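Local coordinates for protein putative aldehyde dehydrogenase AldY (Bacillus subtilis, PDB 4DNG) that probably oxidises aldehydes to carboxylates with NAD+ as the hydride acceptor and may help protect cells against stress from ethanol and related compounds, at residues D48-A53 and S173-P178; T188-A193 and G202-M207; F260-D265 and I293-D298; D298-F303 and I389-S394. One frame throughout, in Å; residues are numbered along the deposited sequence.

Contact 1 (D48-A53 and S173-P178); sequences DAFDIA and SVVHKP
Phe-50 and Val-175 face each other where helix 48-53 runs nearly antiparallel to strand 173-177. The two axes make an angle of 159° and come within 8.2 Å. The backbones are closer at the Ala-53 end, where its CA lies 5.7 Å from Ser-173 CA. Alternate residues of the strand, Ser-173 and Val-175, direct their CB atoms at the helix, while Val-174 and His-176 turn to the other side of the sheet. Val-175 fills the middle of the contact. Its CG2 is anti to its own carbonyl carbon and meets Phe-50 CD1 at 3.6 Å. The same methyl packs against Ala-53 CB at 3.8 Å. It touches Ala-49 O at 3.8 Å, while Ala-49 CB is farther from it, at 4.5 Å. Val-175 CB forms an off-centre CH-pi contact, 4.0 Å from the Phe-50 ring centroid. CG1 lies over the same ring, offset toward the rim, and the two side chains cross at about a right angle. This is helix-on-sheet packing in the aldehyde dehydrogenase fold: helix 43-60 covers one face of the sheet that holds strands 135-150, 173-177 and 204-206. Phe-50 also reaches Val-146 and Ser-148 of strand 135-150. At the Ala-53 end, with OG between its own backbone N and carbonyl carbon (chi1 72°), Ser-173 gives a weak hydrogen bond of 2.9 Å from OG to Ala-53 O. On the opposite face of the sheet His-176 is held through both ring nitrogens, ND1 by Ser-149 and NE2 by Ser-160 and Gly-186.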
loop_
_atom_site.group_PDB
_atom_site.type_symbol
_atom_site.label_atom_id
_atom_site.label_comp_id
_atom_site.label_asym_id
_atom_site.label_seq_id
_atom_site.Cartn_x
_atom_site.Cartn_y
_atom_site.Cartn_z
ATOM N N ASP A 48 -11.565 1.925 23.767
ATOM C CA ASP A 48 -11.286 0.763 24.633
ATOM C C ASP A 48 -10.975 -0.485 23.782
ATOM O O ASP A 48 -9.971 -1.173 24.005
ATOM C CB ASP A 48 -12.448 0.450 25.572
ATOM C CG ASP A 48 -12.683 1.524 26.620
ATOM O OD1 ASP A 48 -11.834 2.429 26.789
ATOM O OD2 ASP A 48 -13.742 1.449 27.278
ATOM N N ALA A 49 -11.832 -0.742 22.793
ATOM C CA ALA A 49 -11.742 -1.920 21.941
ATOM C C ALA A 49 -10.425 -2.003 21.176
ATOM O O ALA A 49 -9.787 -3.056 21.148
ATOM C CB ALA A 49 -12.925 -1.961 20.992
ATOM N N PHE A 50 -10.014 -0.900 20.556
ATOM C CA PHE A 50 -8.676 -0.835 19.976
ATOM C C PHE A 50 -7.562 -1.107 21.015
ATOM O O PHE A 50 -6.654 -1.892 20.746
ATOM C CB PHE A 50 -8.462 0.494 19.244
ATOM C CG PHE A 50 -9.004 0.497 17.831
ATOM C CD1 PHE A 50 -8.561 -0.442 16.902
ATOM C CD2 PHE A 50 -9.962 1.434 17.431
ATOM C CE1 PHE A 50 -9.043 -0.452 15.598
ATOM C CE2 PHE A 50 -10.458 1.416 16.131
ATOM C CZ PHE A 50 -9.992 0.473 15.205
ATOM N N ASP A 51 -7.659 -0.464 22.184
ATOM C CA ASP A 51 -6.728 -0.655 23.301
ATOM C C ASP A 51 -6.685 -2.150 23.691
ATOM O O ASP A 51 -5.600 -2.756 23.784
ATOM C CB ASP A 51 -7.161 0.283 24.450
ATOM C CG ASP A 51 -6.495 -0.021 25.788
ATOM O OD1 ASP A 51 -5.404 -0.632 25.822
ATOM O OD2 ASP A 51 -7.081 0.386 26.820
ATOM N N ILE A 52 -7.868 -2.742 23.884
ATOM C CA ILE A 52 -8.004 -4.156 24.193
ATOM C C ILE A 52 -7.470 -5.090 23.092
ATOM O O ILE A 52 -6.856 -6.124 23.385
ATOM C CB ILE A 52 -9.471 -4.493 24.490
ATOM C CG1 ILE A 52 -9.857 -3.996 25.884
ATOM C CG2 ILE A 52 -9.704 -5.989 24.385
ATOM C CD1 ILE A 52 -11.358 -3.892 26.099
ATOM N N ALA A 53 -7.716 -4.735 21.828
ATOM C CA ALA A 53 -7.211 -5.523 20.711
ATOM C C ALA A 53 -5.668 -5.525 20.637
ATOM O O ALA A 53 -5.044 -6.561 20.315
ATOM C CB ALA A 53 -7.835 -5.054 19.403
ATOM N N SER A 173 -5.091 -9.202 15.667
ATOM C CA SER A 173 -6.369 -8.995 16.319
ATOM C C SER A 173 -7.167 -8.052 15.434
ATOM O O SER A 173 -6.636 -7.524 14.450
ATOM C CB SER A 173 -6.168 -8.366 17.682
ATOM O OG SER A 173 -5.778 -7.007 17.524
ATOM N N VAL A 174 -8.428 -7.811 15.785
ATOM C CA VAL A 174 -9.367 -7.196 14.840
ATOM C C VAL A 174 -10.415 -6.411 15.601
ATOM O O VAL A 174 -11.052 -6.925 16.532
ATOM C CB VAL A 174 -10.085 -8.273 13.974
ATOM C CG1 VAL A 174 -11.034 -7.661 12.928
ATOM C CG2 VAL A 174 -9.068 -9.173 13.293
ATOM N N VAL A 175 -10.591 -5.161 15.198
ATOM C CA VAL A 175 -11.765 -4.423 15.576
ATOM C C VAL A 175 -12.618 -4.239 14.336
ATOM O O VAL A 175 -12.171 -3.645 13.332
ATOM C CB VAL A 175 -11.385 -3.086 16.175
ATOM C CG1 VAL A 175 -12.634 -2.227 16.413
ATOM C CG2 VAL A 175 -10.587 -3.329 17.441
ATOM N N HIS A 176 -13.844 -4.757 14.413
ATOM C CA HIS A 176 -14.706 -4.904 13.238
ATOM C C HIS A 176 -16.018 -4.183 13.391
ATOM O O HIS A 176 -16.685 -4.316 14.437
ATOM C CB HIS A 176 -14.973 -6.373 13.000
ATOM C CG HIS A 176 -15.791 -6.635 11.773
ATOM N ND1 HIS A 176 -15.404 -6.229 10.549
ATOM C CD2 HIS A 176 -17.012 -7.279 11.606
ATOM C CE1 HIS A 176 -16.333 -6.568 9.653
ATOM N NE2 HIS A 176 -17.312 -7.222 10.301
ATOM N N LYS A 177 -16.393 -3.421 12.355
ATOM C CA LYS A 177 -17.636 -2.653 12.345
ATOM C C LYS A 177 -18.509 -2.901 11.112
ATOM O O LYS A 177 -18.195 -2.403 10.025
ATOM C CB LYS A 177 -17.374 -1.151 12.461
ATOM C CG LYS A 177 -18.675 -0.355 12.589
ATOM C CD LYS A 177 -18.501 1.083 12.138
ATOM C CE LYS A 177 -19.854 1.760 11.979
ATOM N NZ LYS A 177 -20.600 1.198 10.814
ATOM N N PRO A 178 -19.611 -3.666 11.275
ATOM C CA PRO A 178 -20.518 -3.892 10.156
ATOM C C PRO A 178 -21.433 -2.721 10.031
ATOM O O PRO A 178 -21.478 -1.885 10.904
ATOM C CB PRO A 178 -21.345 -5.116 10.606
ATOM C CG PRO A 178 -21.304 -5.088 12.103
ATOM C CD PRO A 178 -19.938 -4.530 12.437
#

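Contact 2 (T188-A193 and G202-M207); sequences TIIAKA and GVLNVM
Ala-191 and Val-206 have the closest CA atoms across the contact, 6.8 Å apart. The tighter packing is here and at the neighbouring Leu-204. Val-206 CG2, anti to its own carbonyl carbon, touches Ala-191 CB at 3.9 Å. Leu-204 CD2 reaches both Ala-191 CA and Ile-190 CG2, each at 4.0 Å. The Leu-204 and Ile-190 side chains cross at about a right angle. Leu-204 and Val-206 both direct their CB atoms at the helix, and Asn-205 between them points to the other side. These elements belong to a beta-alpha-beta crossover. Strand 173-177 leads into helix 183-196, and the helix returns the chain to strand 204-206, parallel to the first strand. Helix and returning strand run nearly antiparallel, at 153°, with their axes 8.8 Å apart. The contact is looser at Thr-188, where the backbone N lies 4.3 Å from Val-206 CG1. Thr-188 OG1 bonds instead to Leu-6 O. The partly exposed side is marked by Lys-192, which points away from the strand and gives its NZ to Tyr-78 OH. On the other face of the strand Asn-205 ND2 donates to Gly-202 O at 2.7 Å, from above the carbonyl plane. Its OD1 accepts from Asn-12 N.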
loop_
_atom_site.group_PDB
_atom_site.type_symbol
_atom_site.label_atom_id
_atom_site.label_comp_id
_atom_site.label_asym_id
_atom_site.label_seq_id
_atom_site.Cartn_x
_atom_site.Cartn_y
_atom_site.Cartn_z
ATOM N N THR A 188 -22.320 -10.138 14.388
ATOM C CA THR A 188 -22.558 -10.878 15.641
ATOM C C THR A 188 -22.475 -12.402 15.492
ATOM O O THR A 188 -21.941 -13.088 16.377
ATOM C CB THR A 188 -23.878 -10.484 16.331
ATOM O OG1 THR A 188 -24.964 -10.621 15.407
ATOM C CG2 THR A 188 -23.811 -9.048 16.820
ATOM N N ILE A 189 -22.998 -12.919 14.378
ATOM C CA ILE A 189 -22.952 -14.349 14.096
ATOM C C ILE A 189 -21.493 -14.802 14.011
ATOM O O ILE A 189 -21.120 -15.852 14.566
ATOM C CB ILE A 189 -23.720 -14.710 12.807
ATOM C CG1 ILE A 189 -25.214 -14.588 13.036
ATOM C CG2 ILE A 189 -23.410 -16.130 12.354
ATOM C CD1 ILE A 189 -26.001 -14.605 11.741
ATOM N N ILE A 190 -20.673 -13.987 13.348
ATOM C CA ILE A 190 -19.253 -14.261 13.201
ATOM C C ILE A 190 -18.599 -14.268 14.586
ATOM O O ILE A 190 -17.866 -15.206 14.922
ATOM C CB ILE A 190 -18.573 -13.250 12.259
ATOM C CG1 ILE A 190 -18.827 -13.652 10.819
ATOM C CG2 ILE A 190 -17.070 -13.219 12.497
ATOM C CD1 ILE A 190 -18.646 -12.527 9.820
ATOM N N ALA A 191 -18.885 -13.245 15.391
ATOM C CA ALA A 191 -18.406 -13.226 16.790
ATOM C C ALA A 191 -18.846 -14.468 17.563
ATOM O O ALA A 191 -18.046 -15.094 18.274
ATOM C CB ALA A 191 -18.847 -11.966 17.507
ATOM N N LYS A 192 -20.101 -14.858 17.401
ATOM C CA LYS A 192 -20.574 -16.068 18.079
ATOM C C LYS A 192 -19.765 -17.317 17.662
ATOM O O LYS A 192 -19.436 -18.175 18.483
ATOM C CB LYS A 192 -22.076 -16.266 17.846
ATOM C CG LYS A 192 -22.676 -17.438 18.603
ATOM C CD LYS A 192 -23.151 -17.097 20.007
ATOM C CE LYS A 192 -23.447 -18.370 20.812
ATOM N NZ LYS A 192 -24.403 -19.345 20.191
ATOM N N ALA A 193 -19.446 -17.397 16.375
ATOM C CA ALA A 193 -18.689 -18.514 15.835
ATOM C C ALA A 193 -17.303 -18.607 16.449
ATOM O O ALA A 193 -16.853 -19.698 16.792
ATOM C CB ALA A 193 -18.589 -18.380 14.325
ATOM N N GLY A 202 -10.685 -10.488 23.229
ATOM C CA GLY A 202 -9.966 -9.360 22.677
ATOM C C GLY A 202 -9.394 -9.515 21.279
ATOM O O GLY A 202 -9.088 -8.509 20.630
ATOM N N VAL A 203 -9.224 -10.749 20.804
ATOM C CA VAL A 203 -8.663 -10.959 19.453
ATOM C C VAL A 203 -9.655 -10.594 18.329
ATOM O O VAL A 203 -9.232 -10.106 17.278
ATOM C CB VAL A 203 -8.092 -12.381 19.248
ATOM C CG1 VAL A 203 -7.664 -12.582 17.802
ATOM C CG2 VAL A 203 -6.902 -12.610 20.161
ATOM N N LEU A 204 -10.950 -10.844 18.551
ATOM C CA LEU A 204 -12.019 -10.365 17.662
ATOM C C LEU A 204 -13.024 -9.475 18.383
ATOM O O LEU A 204 -13.772 -9.934 19.243
ATOM C CB LEU A 204 -12.781 -11.520 17.018
ATOM C CG LEU A 204 -13.954 -11.049 16.148
ATOM C CD1 LEU A 204 -13.454 -10.069 15.089
ATOM C CD2 LEU A 204 -14.712 -12.206 15.500
ATOM N N ASN A 205 -13.075 -8.208 17.995
ATOM C CA ASN A 205 -14.027 -7.301 18.577
ATOM C C ASN A 205 -15.002 -6.808 17.519
ATOM O O ASN A 205 -14.576 -6.351 16.454
ATOM C CB ASN A 205 -13.276 -6.156 19.244
ATOM C CG ASN A 205 -12.305 -6.651 20.307
ATOM O OD1 ASN A 205 -12.696 -6.928 21.444
ATOM N ND2 ASN A 205 -11.038 -6.800 19.930
ATOM N N VAL A 206 -16.301 -6.939 17.798
ATOM C CA VAL A 206 -17.331 -6.525 16.858
ATOM C C VAL A 206 -18.159 -5.375 17.424
ATOM O O VAL A 206 -18.864 -5.533 18.421
ATOM C CB VAL A 206 -18.265 -7.687 16.451
ATOM C CG1 VAL A 206 -19.408 -7.160 15.600
ATOM C CG2 VAL A 206 -17.507 -8.786 15.706
ATOM N N MET A 207 -18.077 -4.229 16.754
ATOM C CA MET A 207 -18.708 -2.992 17.178
ATOM C C MET A 207 -20.056 -2.762 16.532
ATOM O O MET A 207 -20.169 -2.707 15.301
ATOM C CB MET A 207 -17.810 -1.830 16.792
ATOM C CG MET A 207 -16.410 -2.012 17.357
ATOM S SD MET A 207 -16.483 -1.915 19.160
ATOM C CE MET A 207 -15.036 -2.901 19.479
#

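Contact 3 (F260-D265 and I293-D298); sequences FAVLSD and IIVHQD
His-296 CG is anti to the backbone N (chi1 -170°), which sets the imidazole beside Ser-264. A chi2 of -89° turns one ring face to Ser-264 CB. This carbon lies over the ring centre, 3.4 Å from the centroid, in a CH-pi contact. Ser-264 OG is bonded elsewhere, to Asp-395 of helix 395-403. His-296 is also the N-cap residue of helix 297-313. Its ND1 accepts a weak bond from Asp-298 N at 3.3 Å.

Behind this end the strands pair in parallel register. Phe-260 lies beside Ile-293, Ala-261 beside Ile-294 and Val-262 beside Val-295. Three backbone hydrogen bonds join them. Ile-294 N donates to Phe-260 O at 2.7 Å. Val-262 N donates to Ile-294 O at 2.8 Å. The third, from His-296 N to Val-262 O, is 3.0 Å long. Phe-260, Val-262, Ile-293 and Val-295 share one face of the sheet. Val-262 CB meets Val-295 CG2 at 3.9 Å, and their side chains point the same way. Phe-260 CD2 is equally close to Ile-293 CG2. Ala-261 and Ile-294 occupy the opposite face, where Ile-294 touches Ala-402. Strand 258-262, helix 268-281 and strand 290-296 form a beta-alpha-beta unit in the alpha/beta catalytic domain of the aldehyde dehydrogenase fold.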
loop_
_atom_site.group_PDB
_atom_site.type_symbol
_atom_site.label_atom_id
_atom_site.label_comp_id
_atom_site.label_asym_id
_atom_site.label_seq_id
_atom_site.Cartn_x
_atom_site.Cartn_y
_atom_site.Cartn_z
ATOM N N PHE A 260 -19.222 -6.600 -18.550
ATOM C CA PHE A 260 -19.476 -7.923 -19.054
ATOM C C PHE A 260 -19.382 -7.724 -20.557
ATOM O O PHE A 260 -20.215 -7.030 -21.149
ATOM C CB PHE A 260 -20.907 -8.295 -18.658
ATOM C CG PHE A 260 -21.244 -9.750 -18.786
ATOM C CD1 PHE A 260 -20.917 -10.648 -17.771
ATOM C CD2 PHE A 260 -21.955 -10.213 -19.884
ATOM C CE1 PHE A 260 -21.245 -11.993 -17.872
ATOM C CE2 PHE A 260 -22.300 -11.558 -19.988
ATOM C CZ PHE A 260 -21.944 -12.446 -18.981
ATOM N N ALA A 261 -18.336 -8.270 -21.173
ATOM C CA ALA A 261 -18.200 -8.170 -22.631
ATOM C C ALA A 261 -18.529 -9.485 -23.312
ATOM O O ALA A 261 -18.034 -10.533 -22.912
ATOM C CB ALA A 261 -16.815 -7.679 -23.043
ATOM N N VAL A 262 -19.355 -9.399 -24.354
ATOM C CA VAL A 262 -19.862 -10.551 -25.095
ATOM C C VAL A 262 -19.467 -10.391 -26.561
ATOM O O VAL A 262 -20.098 -9.643 -27.324
ATOM C CB VAL A 262 -21.401 -10.665 -24.951
ATOM C CG1 VAL A 262 -21.973 -11.726 -25.891
ATOM C CG2 VAL A 262 -21.785 -10.950 -23.510
ATOM N N LEU A 263 -18.413 -11.101 -26.946
ATOM C CA LEU A 263 -17.764 -10.877 -28.227
ATOM C C LEU A 263 -18.469 -11.629 -29.352
ATOM O O LEU A 263 -19.309 -12.495 -29.093
ATOM C CB LEU A 263 -16.280 -11.265 -28.147
ATOM C CG LEU A 263 -15.386 -10.749 -27.007
ATOM C CD1 LEU A 263 -13.922 -10.962 -27.374
ATOM C CD2 LEU A 263 -15.637 -9.288 -26.668
ATOM N N SER A 264 -18.113 -11.301 -30.598
ATOM C CA SER A 264 -18.784 -11.849 -31.780
ATOM C C SER A 264 -18.848 -13.385 -31.834
ATOM O O SER A 264 -19.872 -13.951 -32.199
ATOM C CB SER A 264 -18.180 -11.281 -33.067
ATOM O OG SER A 264 -16.770 -11.382 -33.074
ATOM N N ASP A 265 -17.770 -14.059 -31.456
ATOM C CA ASP A 265 -17.771 -15.521 -31.506
ATOM C C ASP A 265 -18.421 -16.213 -30.284
ATOM O O ASP A 265 -18.647 -17.420 -30.305
ATOM C CB ASP A 265 -16.370 -16.078 -31.821
ATOM C CG ASP A 265 -15.334 -15.671 -30.800
ATOM O OD1 ASP A 265 -15.684 -14.928 -29.859
ATOM O OD2 ASP A 265 -14.166 -16.088 -30.948
ATOM N N ILE A 293 -23.489 -4.201 -19.715
ATOM C CA ILE A 293 -23.272 -5.394 -20.495
ATOM C C ILE A 293 -23.007 -4.913 -21.910
ATOM O O ILE A 293 -23.812 -4.190 -22.503
ATOM C CB ILE A 293 -24.491 -6.346 -20.443
ATOM C CG1 ILE A 293 -24.720 -6.853 -19.014
ATOM C CG2 ILE A 293 -24.301 -7.525 -21.385
ATOM C CD1 ILE A 293 -26.111 -7.405 -18.755
ATOM N N ILE A 294 -21.845 -5.301 -22.422
ATOM C CA ILE A 294 -21.375 -4.846 -23.709
ATOM C C ILE A 294 -21.428 -6.041 -24.646
ATOM O O ILE A 294 -20.860 -7.095 -24.355
ATOM C CB ILE A 294 -19.941 -4.300 -23.595
ATOM C CG1 ILE A 294 -19.864 -3.269 -22.456
ATOM C CG2 ILE A 294 -19.486 -3.719 -24.924
ATOM C CD1 ILE A 294 -18.502 -3.143 -21.812
ATOM N N VAL A 295 -22.140 -5.876 -25.755
ATOM C CA VAL A 295 -22.389 -6.968 -26.665
ATOM C C VAL A 295 -22.108 -6.541 -28.105
ATOM O O VAL A 295 -22.688 -5.557 -28.592
ATOM C CB VAL A 295 -23.833 -7.484 -26.537
ATOM C CG1 VAL A 295 -24.059 -8.669 -27.462
ATOM C CG2 VAL A 295 -24.131 -7.885 -25.100
ATOM N N HIS A 296 -21.215 -7.290 -28.759
ATOM C CA HIS A 296 -20.883 -7.130 -30.189
ATOM C C HIS A 296 -22.109 -7.091 -31.054
ATOM O O HIS A 296 -23.124 -7.724 -30.724
ATOM C CB HIS A 296 -19.972 -8.271 -30.654
ATOM C CG HIS A 296 -19.387 -8.065 -32.031
ATOM N ND1 HIS A 296 -20.010 -8.478 -33.158
ATOM C CD2 HIS A 296 -18.193 -7.468 -32.439
ATOM C CE1 HIS A 296 -19.256 -8.161 -34.227
ATOM N NE2 HIS A 296 -18.146 -7.544 -33.786
ATOM N N GLN A 297 -22.006 -6.373 -32.178
ATOM C CA GLN A 297 -23.146 -6.110 -33.076
ATOM C C GLN A 297 -23.871 -7.327 -33.688
ATOM O O GLN A 297 -25.099 -7.384 -33.645
ATOM C CB GLN A 297 -22.769 -5.089 -34.168
ATOM C CG GLN A 297 -21.640 -5.511 -35.108
ATOM C CD GLN A 297 -21.438 -4.551 -36.275
ATOM O OE1 GLN A 297 -21.329 -3.334 -36.096
ATOM N NE2 GLN A 297 -21.373 -5.101 -37.479
ATOM N N ASP A 298 -23.128 -8.286 -34.251
ATOM C CA ASP A 298 -23.743 -9.407 -34.997
ATOM C C ASP A 298 -24.524 -10.379 -34.098
ATOM O O ASP A 298 -25.167 -11.299 -34.599
ATOM C CB ASP A 298 -22.708 -10.207 -35.826
ATOM C CG ASP A 298 -21.847 -9.330 -36.736
ATOM O OD1 ASP A 298 -22.361 -8.344 -37.312
ATOM O OD2 ASP A 298 -20.640 -9.646 -36.882
#

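Contact 4 (D298-F303 and I389-S394); sequences DVYDEF and IIKAGS
Tyr-300 offers one ring face to Lys-391, whose CD lies above it, offset toward the rim. CD is 3.5 Å from the ring centroid, a CH-pi contact, and it is nearest to CG and CD1. The ammonium end continues over the same ring. NZ is 4.1 Å from the centroid and off-centre, a cation-pi contact on the CD2 and CE2 side. Bends at chi2, chi3 and chi4 carry the lysine chain across the tyrosine at about a right angle. Asp-301 OD2 lies at the tyrosine ring edge, in its plane. It is 4.8 Å from Lys-391 NZ, so the opposite charges are near but not in contact; the carboxylate may still favour the ammonium here.

Ile-389 joins the two aromatic residues. Its CG2 approaches Tyr-300 CE1 obliquely at 3.9 Å. Its CD1 meets Phe-303 CE1 at 4.0 Å, at the edge of that ring and near its plane. Tyr-300 and Phe-303 both direct CB toward the strand, and each CG is anti to the backbone N, beside the carbonyl carbon. The inner part is buried, whereas Lys-391 is exposed at the margin.

Helix 298-303 runs nearly antiparallel to strand 389-392, at 157°, with axes 8.7 Å apart. Phe-303 also packs on Ile-293 and Val-295 of strand 290-296 and on Ala-271 of helix 268-281. Tyr-300 reaches Val-369 of strand 362-369, the other neighbour of strand 386-392.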
loop_
_atom_site.group_PDB
_atom_site.type_symbol
_atom_site.label_atom_id
_atom_site.label_comp_id
_atom_site.label_asym_id
_atom_site.label_seq_id
_atom_site.Cartn_x
_atom_site.Cartn_y
_atom_site.Cartn_z
ATOM N N ASP A 298 -23.128 -8.286 -34.251
ATOM C CA ASP A 298 -23.743 -9.407 -34.997
ATOM C C ASP A 298 -24.524 -10.379 -34.098
ATOM O O ASP A 298 -25.167 -11.299 -34.599
ATOM C CB ASP A 298 -22.708 -10.207 -35.826
ATOM C CG ASP A 298 -21.847 -9.330 -36.736
ATOM O OD1 ASP A 298 -22.361 -8.344 -37.312
ATOM O OD2 ASP A 298 -20.640 -9.646 -36.882
ATOM N N VAL A 299 -24.456 -10.183 -32.784
ATOM C CA VAL A 299 -25.060 -11.119 -31.833
ATOM C C VAL A 299 -25.900 -10.361 -30.792
ATOM O O VAL A 299 -26.577 -10.956 -29.942
ATOM C CB VAL A 299 -23.995 -12.032 -31.173
ATOM C CG1 VAL A 299 -24.663 -13.159 -30.417
ATOM C CG2 VAL A 299 -23.068 -12.633 -32.224
ATOM N N TYR A 300 -25.867 -9.037 -30.921
ATOM C CA TYR A 300 -26.629 -8.095 -30.107
ATOM C C TYR A 300 -28.113 -8.418 -29.997
ATOM O O TYR A 300 -28.622 -8.657 -28.896
ATOM C CB TYR A 300 -26.443 -6.684 -30.677
ATOM C CG TYR A 300 -27.119 -5.588 -29.884
ATOM C CD1 TYR A 300 -26.545 -5.092 -28.710
ATOM C CD2 TYR A 300 -28.322 -5.032 -30.323
ATOM C CE1 TYR A 300 -27.158 -4.081 -27.992
ATOM C CE2 TYR A 300 -28.950 -4.026 -29.609
ATOM C CZ TYR A 300 -28.364 -3.553 -28.452
ATOM O OH TYR A 300 -28.986 -2.551 -27.755
ATOM N N ASP A 301 -28.802 -8.425 -31.137
ATOM C CA ASP A 301 -30.256 -8.584 -31.162
ATOM C C ASP A 301 -30.698 -9.932 -30.593
ATOM O O ASP A 301 -31.710 -10.007 -29.888
ATOM C CB ASP A 301 -30.814 -8.332 -32.565
ATOM C CG ASP A 301 -30.414 -6.967 -33.113
ATOM O OD1 ASP A 301 -31.237 -6.031 -33.071
ATOM O OD2 ASP A 301 -29.263 -6.821 -33.563
ATOM N N GLU A 302 -29.916 -10.976 -30.868
ATOM C CA GLU A 302 -30.131 -12.299 -30.275
ATOM C C GLU A 302 -29.979 -12.288 -28.750
ATOM O O GLU A 302 -30.799 -12.888 -28.041
ATOM C CB GLU A 302 -29.187 -13.332 -30.906
ATOM C CG GLU A 302 -29.159 -14.696 -30.220
ATOM C CD GLU A 302 -28.323 -15.736 -30.964
ATOM O OE1 GLU A 302 -27.798 -15.447 -32.067
ATOM O OE2 GLU A 302 -28.193 -16.867 -30.450
ATOM N N PHE A 303 -28.935 -11.617 -28.254
ATOM C CA PHE A 303 -28.698 -11.519 -26.813
ATOM C C PHE A 303 -29.823 -10.765 -26.108
ATOM O O PHE A 303 -30.256 -11.192 -25.030
ATOM C CB PHE A 303 -27.345 -10.852 -26.494
ATOM C CG PHE A 303 -27.011 -10.807 -25.014
ATOM C CD1 PHE A 303 -27.550 -9.813 -24.184
ATOM C CD2 PHE A 303 -26.154 -11.756 -24.448
ATOM C CE1 PHE A 303 -27.246 -9.773 -22.828
ATOM C CE2 PHE A 303 -25.838 -11.720 -23.097
ATOM C CZ PHE A 303 -26.388 -10.733 -22.285
ATOM N N ILE A 389 -27.492 -2.469 -21.565
ATOM C CA ILE A 389 -26.865 -3.185 -22.666
ATOM C C ILE A 389 -26.341 -2.167 -23.658
ATOM O O ILE A 389 -27.064 -1.246 -24.071
ATOM C CB ILE A 389 -27.835 -4.137 -23.390
ATOM C CG1 ILE A 389 -28.843 -4.791 -22.408
ATOM C CG2 ILE A 389 -27.061 -5.134 -24.246
ATOM C CD1 ILE A 389 -28.419 -6.099 -21.761
ATOM N N ILE A 390 -25.077 -2.349 -24.023
ATOM C CA ILE A 390 -24.368 -1.443 -24.901
ATOM C C ILE A 390 -23.900 -2.158 -26.170
ATOM O O ILE A 390 -23.345 -3.254 -26.114
ATOM C CB ILE A 390 -23.163 -0.811 -24.170
ATOM C CG1 ILE A 390 -23.670 0.041 -23.004
ATOM C CG2 ILE A 390 -22.279 -0.000 -25.138
ATOM C CD1 ILE A 390 -22.688 0.160 -21.863
ATOM N N LYS A 391 -24.135 -1.507 -27.305
ATOM C CA LYS A 391 -23.733 -1.990 -28.612
ATOM C C LYS A 391 -22.249 -1.698 -28.866
ATOM O O LYS A 391 -21.786 -0.584 -28.630
ATOM C CB LYS A 391 -24.594 -1.302 -29.680
ATOM C CG LYS A 391 -24.490 -1.863 -31.093
ATOM C CD LYS A 391 -25.274 -3.159 -31.227
ATOM C CE LYS A 391 -25.909 -3.329 -32.596
ATOM N NZ LYS A 391 -27.216 -2.616 -32.691
ATOM N N ALA A 392 -21.521 -2.708 -29.347
ATOM C CA ALA A 392 -20.145 -2.548 -29.851
ATOM C C ALA A 392 -20.061 -2.957 -31.332
ATOM O O ALA A 392 -20.621 -3.988 -31.736
ATOM C CB ALA A 392 -19.160 -3.360 -29.009
ATOM N N GLY A 393 -19.378 -2.135 -32.132
ATOM C CA GLY A 393 -19.147 -2.409 -33.556
ATOM C C GLY A 393 -17.925 -3.275 -33.873
ATOM O O GLY A 393 -17.738 -3.685 -35.011
ATOM N N SER A 394 -17.090 -3.551 -32.870
ATOM C CA SER A 394 -15.968 -4.489 -33.000
ATOM C C SER A 394 -15.642 -5.150 -31.648
ATOM O O SER A 394 -16.172 -4.739 -30.601
ATOM C CB SER A 394 -14.730 -3.768 -33.530
ATOM O OG SER A 394 -14.020 -3.151 -32.465
#

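How the contacts relate
The contacts form two pairs on opposite sides of the chain's centre. Along the chain they come in series from 1 to 4, contact 4 opening at Asp-298, the residue where contact 3 ends. Contacts 1 and 2 have centres about 10 Å apart and share the sheet of strands 173-177 and 204-206. Helices 43-60 and 183-196 pack on opposite faces of it. Contacts 3 and 4 have centres about 5 Å apart, share helix 297-313, and meet through neighbouring strands 290-296 and 386-392. The centres of contacts 1 and 3 lie about 47 Å apart. Each pair lies on a different sheet, consistent with the coenzyme-binding domain for contacts 1 and 2 and the catalytic domain for contacts 3 and 4.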